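Local coordinates for protein dihydroneopterin triphosphate diphosphatase (Escherichia coli O157:H7, PDB 5U7F) that probably hydrolyses dihydroneopterin triphosphate to the monophosphate and pyrophosphate in folate biosynthesis, and binds divalent metal ions as a Nudix hydrolase, at residues 27-32 against 116-121; 14-19 against 37-42; 79-84 against 96-101; 10-15 against 101-106. All coordinates share one frame; numbering follows the deposited sequence.

All four contacts belong to one mixed sheet whose strands run in the order 72-82, 97-107, 10-18, 36-42, 23-29, 118-125. Contact 3 joins the first two of these, contact 4 the next pair, contact 2 the central pair, and contact 1 the last two. Contacts 2 and 4 share Val14 and Val15 of strand 10-18, with centres 6 Å apart; contacts 1 and 3 lie at the two ends, centres 20 Å apart. Along the chain, contact 3 nests inside the loops closed by contacts 1 and 4, while contacts 1 and 2 interlock. Contacts 1 and 2 bring Glu117 and Thr40 to the same cobalt ion, so the metal site is assembled from residues far apart in sequence.

Contact 1: 27-32 against 116-121; sequences LQRRDD and TEHLAY. With CO (cobalt (II) ion), chain E; CO (cobalt (II) ion), chain F.
Leu27 meets His118 across the ring face, the two side chains crossing at about a right angle. Its CB stands over one face of the imidazole, 3.6 Å from the ring centroid and 19° off the ring normal, a CH-pi contact. CG lies anti to the carbonyl carbon, beside the backbone N; from it the CD2 branch of Leu27 reaches Tyr121 CB at 3.5 Å. The backbone fixes this register: Gln28 N donates to Ala120 O at 3.0 Å in a nearly straight bond (176° at hydrogen), and Leu119 N returns one to Gln28 O at 2.9 Å. Farther out, Arg30 crosses Leu119 at about a right angle, and water 2 bridges Arg30 N to Glu117 O.

Arg29 and Glu117 lie side by side, pointing the same way, but Arg29 NH1 stays 3.8 Å from Glu117 OE1 and the flat groups are turned 68° apart. Arg29 instead grips Asp31 side-on through NE and NH2. The Glu117 carboxylate spreads over two cobalt ions, OE1 binding one and OE2 the other, both at 2.1 Å; Thr40, Glu56 and Glu60 contribute further ligands. Gln37 OE1 accepts from both Arg29 NH1 and His118 NE2. The contact thus pairs strand 23-29 with the outermost strand 118-125; strand 36-42 flanks the former, and helix 49-61 brings Val61 against Leu27 and Glu60 against His118.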
# COMPACT_ATOMS: atom_id res chain seq x y z
N LEU A 27 0.90 2.32 -8.03
CA LEU A 27 1.73 1.28 -8.58
C LEU A 27 0.84 0.25 -9.26
O LEU A 27 -0.17 -0.15 -8.71
CB LEU A 27 2.57 0.64 -7.48
CG LEU A 27 3.41 1.55 -6.60
CD1 LEU A 27 3.89 0.84 -5.37
CD2 LEU A 27 4.60 2.00 -7.39
N GLN A 28 1.23 -0.16 -10.45
CA GLN A 28 0.47 -1.09 -11.30
C GLN A 28 0.78 -2.55 -10.97
O GLN A 28 1.92 -2.97 -11.10
CB GLN A 28 0.79 -0.82 -12.76
CG GLN A 28 -0.07 -1.64 -13.70
CD GLN A 28 0.24 -1.33 -15.15
OE1 GLN A 28 1.37 -0.99 -15.49
NE2 GLN A 28 -0.76 -1.47 -16.01
N ARG A 29 -0.20 -3.33 -10.52
CA ARG A 29 0.11 -4.71 -10.12
C ARG A 29 0.48 -5.62 -11.29
O ARG A 29 0.07 -5.40 -12.43
CB ARG A 29 -1.05 -5.34 -9.36
CG ARG A 29 -1.25 -4.76 -8.00
CD ARG A 29 -2.25 -5.62 -7.20
NE ARG A 29 -1.73 -6.96 -6.96
CZ ARG A 29 -0.81 -7.26 -6.04
NH1 ARG A 29 -0.30 -6.30 -5.27
NH2 ARG A 29 -0.39 -8.51 -5.89
N ARG A 30 1.29 -6.63 -10.98
CA ARG A 30 1.73 -7.60 -12.00
C ARG A 30 0.72 -8.73 -12.21
O ARG A 30 0.57 -9.22 -13.33
CB ARG A 30 3.07 -8.20 -11.61
CG ARG A 30 4.31 -7.30 -11.83
CD ARG A 30 5.59 -8.14 -11.83
NE ARG A 30 5.30 -9.30 -12.66
CZ ARG A 30 5.54 -9.39 -13.96
NH1 ARG A 30 6.19 -8.41 -14.61
NH2 ARG A 30 5.15 -10.48 -14.62
N ASP A 31 0.03 -9.13 -11.15
CA ASP A 31 -0.93 -10.25 -11.23
C ASP A 31 -2.28 -9.81 -11.79
O ASP A 31 -3.02 -10.60 -12.36
CB ASP A 31 -1.13 -10.90 -9.86
CG ASP A 31 -1.45 -9.89 -8.75
OD1 ASP A 31 -1.60 -8.69 -9.05
OD2 ASP A 31 -1.56 -10.32 -7.57
N ASP A 32 -2.59 -8.54 -11.57
CA ASP A 32 -3.79 -7.89 -12.08
C ASP A 32 -3.36 -6.52 -12.62
O ASP A 32 -3.37 -5.52 -11.91
CB ASP A 32 -4.85 -7.74 -10.97
CG ASP A 32 -6.17 -7.17 -11.47
OD1 ASP A 32 -6.22 -6.71 -12.64
OD2 ASP A 32 -7.15 -7.17 -10.69
N THR A 116 9.87 -3.18 -7.73
CA THR A 116 10.21 -4.60 -7.88
C THR A 116 8.98 -5.51 -8.09
O THR A 116 9.01 -6.44 -8.90
CB THR A 116 10.99 -5.09 -6.64
OG1 THR A 116 10.19 -4.91 -5.47
CG2 THR A 116 12.27 -4.30 -6.47
N GLU A 117 7.90 -5.21 -7.39
CA GLU A 117 6.70 -6.04 -7.40
C GLU A 117 5.68 -5.63 -8.48
O GLU A 117 4.70 -6.34 -8.71
CB GLU A 117 6.06 -5.98 -5.98
CG GLU A 117 4.87 -6.90 -5.72
CD GLU A 117 4.39 -6.84 -4.25
OE1 GLU A 117 3.25 -6.34 -4.01
OE2 GLU A 117 5.14 -7.30 -3.35
N HIS A 118 5.93 -4.51 -9.15
CA HIS A 118 4.92 -3.90 -10.01
C HIS A 118 5.39 -3.71 -11.46
O HIS A 118 6.53 -4.00 -11.76
CB HIS A 118 4.51 -2.56 -9.42
CG HIS A 118 3.81 -2.68 -8.10
ND1 HIS A 118 4.48 -2.84 -6.91
CD2 HIS A 118 2.49 -2.72 -7.79
CE1 HIS A 118 3.62 -2.94 -5.92
NE2 HIS A 118 2.40 -2.86 -6.42
N LEU A 119 4.52 -3.21 -12.32
CA LEU A 119 4.82 -3.05 -13.75
C LEU A 119 5.22 -1.60 -14.11
O LEU A 119 5.93 -1.36 -15.11
CB LEU A 119 3.62 -3.46 -14.57
CG LEU A 119 3.20 -4.94 -14.54
CD1 LEU A 119 1.85 -5.14 -15.19
CD2 LEU A 119 4.23 -5.81 -15.24
N ALA A 120 4.78 -0.65 -13.29
CA ALA A 120 4.83 0.79 -13.60
C ALA A 120 4.44 1.57 -12.36
O ALA A 120 3.83 0.99 -11.46
CB ALA A 120 3.89 1.14 -14.70
N TYR A 121 4.75 2.87 -12.34
CA TYR A 121 4.29 3.77 -11.27
C TYR A 121 3.83 5.10 -11.87
O TYR A 121 4.27 5.52 -12.97
CB TYR A 121 5.39 3.98 -10.22
CG TYR A 121 6.51 4.89 -10.66
CD1 TYR A 121 7.64 4.40 -11.31
CD2 TYR A 121 6.45 6.25 -10.40
CE1 TYR A 121 8.68 5.23 -11.70
CE2 TYR A 121 7.49 7.11 -10.79
CZ TYR A 121 8.60 6.59 -11.44
OH TYR A 121 9.61 7.44 -11.83
CO CO E . 5.38 -6.92 -1.25
CO CO F . 2.59 -5.66 -2.08
O HOH W 1 0.66 -6.69 -2.01
O HOH W 2 2.08 -6.65 -8.37
O HOH W 3 5.92 -8.64 -0.61
O HOH W 4 7.49 -6.77 -1.62
O HOH W 5 1.88 -3.75 -2.89

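Contact 2: 14-19 against 37-42; sequences VVIYAQ and QSVTGS. With CO (cobalt (II) ion), chain F; SO4 (sulfate ion), chain C.
Ser38 places CB 3.3 Å from Val14 O, so its methylene packs on the backbone of strand 10-18. Just before it, Gln37 serves the metal site: its OE1 accepts from water 5, a cobalt ligand. At Ser38 itself, OG is anti to the carbonyl carbon (chi1 -43°) and donates to water 6, which also accepts from Ile16 N at 2.9 Å. That water therefore spans the two segments beyond their direct backbone pairing, while Asn138 of helix 136-147 is a second partner of the hydroxyl.

Val39 forms the antiparallel hydrogen-bonded pair with Val14. Val14 N donates to Val39 O at 2.8 Å with 169° at hydrogen, whereas the return bond from Val39 N to Val14 O is weak at 3.3 Å and 132°, so the pair is held unequally, with one good bond and one weak one. Val39 CG2, anti to its own carbonyl carbon, meets Ile16 CD1 at 4.0 Å, the two side chains crossing obliquely. Val14, Ile16 and Val39 all pack against helix 49-61.

At Thr40 the strand leaves the packing and binds metal: its carbonyl O coordinates cobalt at 2.0 Å, and its N donates to water 5. Past Gly41, Ser42 N donates to O4 of a sulfate at 3.1 Å; O3 of that sulfate is itself a cobalt ligand. Gly41 and Ser42 open the Nudix box, so the arrangement is the entry of the Nudix motif from a central strand, with a backbone carbonyl contributing one ligand to the metal site.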
# COMPACT_ATOMS: atom_id res chain seq x y z
N VAL A 14 0.45 1.13 2.88
CA VAL A 14 1.19 2.37 3.12
C VAL A 14 0.87 3.36 2.02
O VAL A 14 1.22 3.18 0.84
CB VAL A 14 2.72 2.15 3.20
CG1 VAL A 14 3.42 3.49 3.47
CG2 VAL A 14 3.06 1.14 4.27
N VAL A 15 0.15 4.41 2.38
CA VAL A 15 -0.14 5.45 1.42
C VAL A 15 1.04 6.39 1.37
O VAL A 15 1.34 7.12 2.34
CB VAL A 15 -1.45 6.20 1.76
CG1 VAL A 15 -1.75 7.21 0.71
CG2 VAL A 15 -2.62 5.21 1.83
N ILE A 16 1.72 6.34 0.23
CA ILE A 16 2.84 7.22 -0.07
C ILE A 16 2.40 8.44 -0.86
O ILE A 16 1.69 8.36 -1.86
CB ILE A 16 3.95 6.46 -0.84
CG1 ILE A 16 4.49 5.33 0.02
CG2 ILE A 16 5.10 7.40 -1.25
CD1 ILE A 16 5.58 4.49 -0.57
N TYR A 17 2.84 9.61 -0.41
CA TYR A 17 2.46 10.84 -1.08
C TYR A 17 3.53 11.90 -0.87
O TYR A 17 4.35 11.81 0.03
CB TYR A 17 1.11 11.35 -0.60
CG TYR A 17 1.09 11.88 0.83
CD1 TYR A 17 1.07 11.01 1.91
CD2 TYR A 17 1.11 13.24 1.09
CE1 TYR A 17 1.05 11.48 3.21
CE2 TYR A 17 1.09 13.73 2.37
CZ TYR A 17 1.07 12.85 3.43
OH TYR A 17 1.03 13.33 4.72
N ALA A 18 3.56 12.87 -1.78
CA ALA A 18 4.52 13.95 -1.68
C ALA A 18 3.90 15.09 -0.91
O ALA A 18 2.81 15.55 -1.25
CB ALA A 18 4.93 14.42 -3.06
N GLN A 19 4.63 15.57 0.08
CA GLN A 19 4.17 16.69 0.91
C GLN A 19 3.95 18.00 0.13
O GLN A 19 2.97 18.70 0.34
CB GLN A 19 5.15 16.95 2.03
CG GLN A 19 4.71 18.06 3.01
CD GLN A 19 3.35 17.79 3.67
OE1 GLN A 19 2.99 16.64 3.92
NE2 GLN A 19 2.61 18.85 3.96
N GLN A 37 -2.41 0.63 -7.08
CA GLN A 37 -2.49 0.66 -5.61
C GLN A 37 -1.32 1.38 -4.99
O GLN A 37 -0.27 1.55 -5.63
CB GLN A 37 -2.53 -0.75 -5.07
CG GLN A 37 -1.38 -1.59 -5.53
CD GLN A 37 -1.14 -2.84 -4.72
OE1 GLN A 37 -0.13 -3.55 -4.94
NE2 GLN A 37 -2.06 -3.17 -3.82
N SER A 38 -1.48 1.79 -3.74
CA SER A 38 -0.36 2.15 -2.89
C SER A 38 0.37 0.84 -2.47
O SER A 38 0.04 -0.26 -2.95
CB SER A 38 -0.85 2.95 -1.67
OG SER A 38 -1.82 3.92 -2.04
N VAL A 39 1.41 0.96 -1.65
CA VAL A 39 2.14 -0.22 -1.20
C VAL A 39 1.28 -1.08 -0.25
O VAL A 39 0.72 -0.56 0.70
CB VAL A 39 3.44 0.19 -0.51
CG1 VAL A 39 4.08 -0.95 0.24
CG2 VAL A 39 4.42 0.74 -1.55
N THR A 40 1.12 -2.37 -0.55
CA THR A 40 0.44 -3.30 0.37
C THR A 40 1.34 -4.50 0.56
O THR A 40 2.20 -4.77 -0.27
CB THR A 40 -0.96 -3.77 -0.13
OG1 THR A 40 -0.82 -4.60 -1.29
CG2 THR A 40 -1.87 -2.61 -0.42
N GLY A 41 1.18 -5.21 1.67
CA GLY A 41 1.92 -6.43 1.87
C GLY A 41 1.44 -7.19 3.09
O GLY A 41 0.91 -6.57 4.01
N SER A 42 1.64 -8.50 3.07
CA SER A 42 1.32 -9.36 4.23
C SER A 42 2.26 -9.13 5.41
O SER A 42 3.45 -8.90 5.23
CB SER A 42 1.37 -10.84 3.84
OG SER A 42 0.34 -11.19 2.94
CO CO F . 2.59 -5.66 -2.08
S SO4 C . 2.66 -8.73 -0.82
O1 SO4 C . 1.19 -8.64 -0.79
O2 SO4 C . 3.03 -9.71 -1.85
O3 SO4 C . 3.24 -7.41 -1.11
O4 SO4 C . 3.16 -9.21 0.47
O HOH W 6 0.43 5.71 -2.32
O HOH W 5 1.88 -3.75 -2.89
O HOH W 1 0.66 -6.69 -2.01

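Contact 3: 79-84 against 96-101; sequences VEFEIF and TRNTES. With SO4 (sulfate ion), chain B.
Phe81 and Asn98 lie side by side, pointing the same way, on the closely packed face of this antiparallel pair. Asn98 CB sits over one face of the phenyl ring, with the amide plane 35° from the ring plane; Asn98 ND2, 3.6 Å from Phe81 CZ, is hydrogen-bonded to Ser11. At the ring edge, Glu100 CD lies 3.7 Å from Phe81 CE2; the carboxylate is held by Ser137. Below these side chains the backbones are bonded in both directions, Asn98 N to Phe81 O at 2.8 Å, and Val79 with Glu100 likewise. Ile83 N to Thr96 O extends the pairing beyond the strand.

The other face, carrying Glu80, Glu82, Arg97 and Thr99, is wetter and held by charge. Arg97, bent at chi2 and chi3, lays one guanidinium face over Phe81 C while two acidic groups approach at its edge. Arg97 NE donates to Glu80 OE2 at 2.8 Å and 169°, the oxygen being met on its anti side, and Arg97 NH1 reaches Glu82 OE1 at 3.2 Å through the anti lone pair. Waters bridge Glu80 to Thr99 and Glu82 to Thr96, and a sulfate accepts from Arg97 NH1 and NH2 and from Glu82 N. Two carboxylates and this anion would be expected to stabilise the arginine's positive charge.

Residues 81-84 are predicted to bind substrate. The pair closes the outer edge of the sheet: strand 10-18 flanks strand 97-107 on its other side, and Trp136 and Ser137 of helix 136-147 cover Val79 and Phe81.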
# COMPACT_ATOMS: atom_id res chain seq x y z
N VAL A 79 -9.15 -2.12 8.72
CA VAL A 79 -10.40 -2.52 8.09
C VAL A 79 -10.29 -3.97 7.67
O VAL A 79 -9.19 -4.52 7.64
CB VAL A 79 -10.72 -1.65 6.87
CG1 VAL A 79 -10.97 -0.21 7.32
CG2 VAL A 79 -9.57 -1.75 5.88
N GLU A 80 -11.43 -4.58 7.36
CA GLU A 80 -11.49 -5.96 6.90
C GLU A 80 -12.32 -6.00 5.62
O GLU A 80 -13.36 -5.36 5.52
CB GLU A 80 -12.10 -6.86 7.96
CG GLU A 80 -12.13 -8.33 7.55
CD GLU A 80 -12.94 -9.20 8.51
OE1 GLU A 80 -12.55 -9.31 9.70
OE2 GLU A 80 -13.96 -9.78 8.07
N PHE A 81 -11.83 -6.71 4.61
CA PHE A 81 -12.54 -6.73 3.35
C PHE A 81 -12.45 -8.11 2.73
O PHE A 81 -11.62 -8.95 3.12
CB PHE A 81 -12.00 -5.66 2.38
CG PHE A 81 -10.52 -5.73 2.12
CD1 PHE A 81 -9.99 -6.61 1.19
CD2 PHE A 81 -9.67 -4.85 2.77
CE1 PHE A 81 -8.62 -6.62 0.95
CE2 PHE A 81 -8.33 -4.87 2.52
CZ PHE A 81 -7.81 -5.74 1.62
N GLU A 82 -13.35 -8.33 1.77
CA GLU A 82 -13.41 -9.56 1.02
C GLU A 82 -12.28 -9.57 0.00
O GLU A 82 -12.08 -8.60 -0.75
CB GLU A 82 -14.76 -9.71 0.35
CG GLU A 82 -14.94 -11.01 -0.47
CD GLU A 82 -15.25 -12.25 0.37
OE1 GLU A 82 -15.65 -12.09 1.56
OE2 GLU A 82 -15.10 -13.40 -0.16
N ILE A 83 -11.53 -10.66 -0.00
CA ILE A 83 -10.49 -10.89 -0.98
C ILE A 83 -11.13 -11.02 -2.37
O ILE A 83 -12.09 -11.76 -2.54
CB ILE A 83 -9.66 -12.15 -0.61
CG1 ILE A 83 -9.02 -11.93 0.75
CG2 ILE A 83 -8.57 -12.44 -1.67
CD1 ILE A 83 -8.27 -13.08 1.35
N PHE A 84 -10.60 -10.26 -3.34
CA PHE A 84 -11.06 -10.40 -4.71
C PHE A 84 -11.05 -11.86 -5.15
O PHE A 84 -10.06 -12.57 -4.97
CB PHE A 84 -10.20 -9.58 -5.67
CG PHE A 84 -10.45 -8.10 -5.63
CD1 PHE A 84 -11.73 -7.60 -5.58
CD2 PHE A 84 -9.39 -7.22 -5.70
CE1 PHE A 84 -11.96 -6.23 -5.57
CE2 PHE A 84 -9.61 -5.85 -5.70
CZ PHE A 84 -10.90 -5.36 -5.63
N THR A 96 -11.26 -16.06 3.01
CA THR A 96 -11.92 -15.10 2.12
C THR A 96 -11.88 -13.63 2.59
O THR A 96 -12.28 -12.71 1.86
CB THR A 96 -13.39 -15.52 1.97
OG1 THR A 96 -14.03 -15.47 3.25
CG2 THR A 96 -13.52 -16.93 1.41
N ARG A 97 -11.43 -13.41 3.83
CA ARG A 97 -11.40 -12.07 4.45
C ARG A 97 -9.96 -11.65 4.71
O ARG A 97 -9.18 -12.47 5.18
CB ARG A 97 -12.17 -12.05 5.80
CG ARG A 97 -13.59 -12.65 5.76
CD ARG A 97 -14.54 -11.81 4.92
NE ARG A 97 -14.67 -10.45 5.48
CZ ARG A 97 -15.24 -9.44 4.83
NH1 ARG A 97 -15.74 -9.62 3.63
NH2 ARG A 97 -15.32 -8.25 5.41
N ASN A 98 -9.64 -10.38 4.45
CA ASN A 98 -8.31 -9.85 4.73
C ASN A 98 -8.44 -8.66 5.65
O ASN A 98 -9.34 -7.85 5.49
CB ASN A 98 -7.58 -9.42 3.46
CG ASN A 98 -6.16 -8.90 3.78
OD1 ASN A 98 -5.19 -9.65 3.81
ND2 ASN A 98 -6.07 -7.62 4.09
N THR A 99 -7.58 -8.62 6.66
CA THR A 99 -7.57 -7.51 7.60
C THR A 99 -6.33 -6.64 7.32
O THR A 99 -5.20 -7.13 7.30
CB THR A 99 -7.53 -8.01 9.05
OG1 THR A 99 -8.68 -8.85 9.30
CG2 THR A 99 -7.57 -6.85 9.99
N GLU A 100 -6.55 -5.35 7.15
CA GLU A 100 -5.54 -4.43 6.65
C GLU A 100 -5.36 -3.24 7.59
O GLU A 100 -6.33 -2.56 7.89
CB GLU A 100 -5.97 -3.90 5.29
CG GLU A 100 -5.06 -2.88 4.63
CD GLU A 100 -5.65 -2.37 3.31
OE1 GLU A 100 -6.59 -1.53 3.33
OE2 GLU A 100 -5.19 -2.83 2.24
N SER A 101 -4.12 -2.99 7.99
CA SER A 101 -3.79 -1.81 8.82
C SER A 101 -3.11 -0.71 8.00
O SER A 101 -2.23 -1.00 7.17
CB SER A 101 -2.90 -2.23 10.01
OG SER A 101 -3.64 -3.12 10.82
S SO4 B . -16.50 -6.01 1.59
O1 SO4 B . -17.61 -6.46 0.75
O2 SO4 B . -16.34 -6.93 2.70
O3 SO4 B . -15.28 -6.00 0.78
O4 SO4 B . -16.78 -4.67 2.10
O HOH W 7 -10.42 -8.44 11.58
O HOH W 8 -16.46 -14.13 2.95

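Contact 4: 10-15 against 101-106; sequences VSILVV and SWFCLA
Leu13 and Trp102 lie side by side, pointing the same way, with the leucine's CD2 over the face of the indole. The methyl is 3.8 Å from the centroid of the five-membered ring and 26° off its normal, a CH-pi contact in which Trp102 CD1 is the ring atom nearest Leu13 CD2, at 3.5 Å. Leu13 CG is anti to the backbone N (chi1 163°) and Trp102 CG anti to the carbonyl carbon; from these starts the two side chains run together on one face. NE1 of the indole donates to Glu100.

On the other face, Ile12 puts CG1 between the backbone N and the carbonyl carbon, leaving CG2 anti to that carbon and 3.8 Å from Phe103 CE1. The phenyl ring turns its edge to Leu13 O, which lies in the ring plane. Val14 divides its two methyls: CG2 meets Phe103 CB at 4.0 Å and CG1 meets Leu105 CB at 3.9 Å, each crossing obliquely. Val15 shares a face with Cys104, whose sulfur is tied to Cys75 in a disulfide with strand 72-82.

Five backbone bonds knit the parallel strands, alternating in direction from Ser101 N to Ser11 O at one end to Leu105 N to Val15 O at 2.8 Å at the other. Water 9 adds a link between Ser11 O and Ser101 OG at the first end. Helix 136-147 packs on Leu13 and Trp102, and helix 49-61 on Ile12 and Phe103. The chemistry is thus that of a sheet interior buried on both faces: the side chains meet by apolar and CH-pi contacts, while the peptide groups satisfy one another between the strands.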
# COMPACT_ATOMS: atom_id res chain seq x y z
N VAL A 10 -3.46 -11.07 6.89
CA VAL A 10 -3.20 -9.91 7.73
C VAL A 10 -2.18 -9.09 6.96
O VAL A 10 -1.11 -9.58 6.60
CB VAL A 10 -2.65 -10.31 9.12
CG1 VAL A 10 -2.23 -9.07 9.93
CG2 VAL A 10 -3.68 -11.10 9.90
N SER A 11 -2.54 -7.86 6.64
CA SER A 11 -1.72 -7.05 5.74
C SER A 11 -1.62 -5.60 6.21
O SER A 11 -2.28 -5.17 7.16
CB SER A 11 -2.30 -7.12 4.33
OG SER A 11 -3.49 -6.36 4.24
N ILE A 12 -0.75 -4.87 5.53
CA ILE A 12 -0.56 -3.45 5.74
C ILE A 12 -0.73 -2.73 4.42
O ILE A 12 -0.60 -3.31 3.34
CB ILE A 12 0.81 -3.12 6.39
CG1 ILE A 12 1.99 -3.67 5.59
CG2 ILE A 12 0.87 -3.68 7.81
CD1 ILE A 12 2.43 -2.81 4.45
N LEU A 13 -1.12 -1.46 4.53
CA LEU A 13 -1.25 -0.55 3.40
C LEU A 13 -0.45 0.68 3.75
O LEU A 13 -0.60 1.20 4.85
CB LEU A 13 -2.72 -0.19 3.15
CG LEU A 13 -3.01 1.03 2.28
CD1 LEU A 13 -2.88 0.61 0.87
CD2 LEU A 13 -4.40 1.57 2.54
N VAL A 14 0.45 1.13 2.88
CA VAL A 14 1.19 2.37 3.12
C VAL A 14 0.87 3.36 2.02
O VAL A 14 1.22 3.18 0.84
CB VAL A 14 2.72 2.15 3.20
CG1 VAL A 14 3.42 3.49 3.47
CG2 VAL A 14 3.06 1.14 4.27
N VAL A 15 0.15 4.41 2.38
CA VAL A 15 -0.14 5.45 1.42
C VAL A 15 1.04 6.39 1.37
O VAL A 15 1.34 7.12 2.34
CB VAL A 15 -1.45 6.20 1.76
CG1 VAL A 15 -1.75 7.21 0.71
CG2 VAL A 15 -2.62 5.21 1.83
N SER A 101 -4.12 -2.99 7.99
CA SER A 101 -3.79 -1.81 8.82
C SER A 101 -3.11 -0.71 8.00
O SER A 101 -2.23 -1.00 7.17
CB SER A 101 -2.90 -2.23 10.01
OG SER A 101 -3.64 -3.12 10.82
N TRP A 102 -3.49 0.54 8.27
CA TRP A 102 -3.10 1.65 7.38
C TRP A 102 -1.94 2.44 7.97
O TRP A 102 -1.91 2.72 9.17
CB TRP A 102 -4.28 2.62 7.14
CG TRP A 102 -5.43 2.08 6.38
CD1 TRP A 102 -5.51 0.86 5.77
CD2 TRP A 102 -6.68 2.72 6.18
NE1 TRP A 102 -6.73 0.71 5.19
CE2 TRP A 102 -7.47 1.84 5.42
CE3 TRP A 102 -7.23 3.95 6.57
CZ2 TRP A 102 -8.76 2.15 5.02
CZ3 TRP A 102 -8.51 4.26 6.17
CH2 TRP A 102 -9.27 3.35 5.41
N PHE A 103 -1.03 2.83 7.09
CA PHE A 103 0.09 3.73 7.40
C PHE A 103 0.18 4.83 6.32
O PHE A 103 -0.32 4.68 5.19
CB PHE A 103 1.41 2.96 7.48
CG PHE A 103 1.45 1.92 8.56
CD1 PHE A 103 0.86 0.68 8.38
CD2 PHE A 103 2.08 2.19 9.76
CE1 PHE A 103 0.90 -0.27 9.39
CE2 PHE A 103 2.11 1.24 10.79
CZ PHE A 103 1.54 0.02 10.60
N CYS A 104 0.83 5.93 6.67
CA CYS A 104 0.97 7.08 5.77
C CYS A 104 2.47 7.38 5.71
O CYS A 104 3.17 7.24 6.70
CB CYS A 104 0.14 8.28 6.29
SG CYS A 104 -1.46 7.79 7.06
N LEU A 105 2.98 7.70 4.52
CA LEU A 105 4.38 8.08 4.38
C LEU A 105 4.48 9.29 3.47
O LEU A 105 4.17 9.24 2.28
CB LEU A 105 5.23 6.92 3.86
CG LEU A 105 6.69 7.28 3.53
CD1 LEU A 105 7.42 7.72 4.80
CD2 LEU A 105 7.41 6.12 2.88
N ALA A 106 4.93 10.39 4.06
CA ALA A 106 5.04 11.66 3.38
C ALA A 106 6.48 11.80 2.92
O ALA A 106 7.38 11.75 3.73
CB ALA A 106 4.66 12.79 4.31
O HOH W 9 -3.43 -5.51 9.57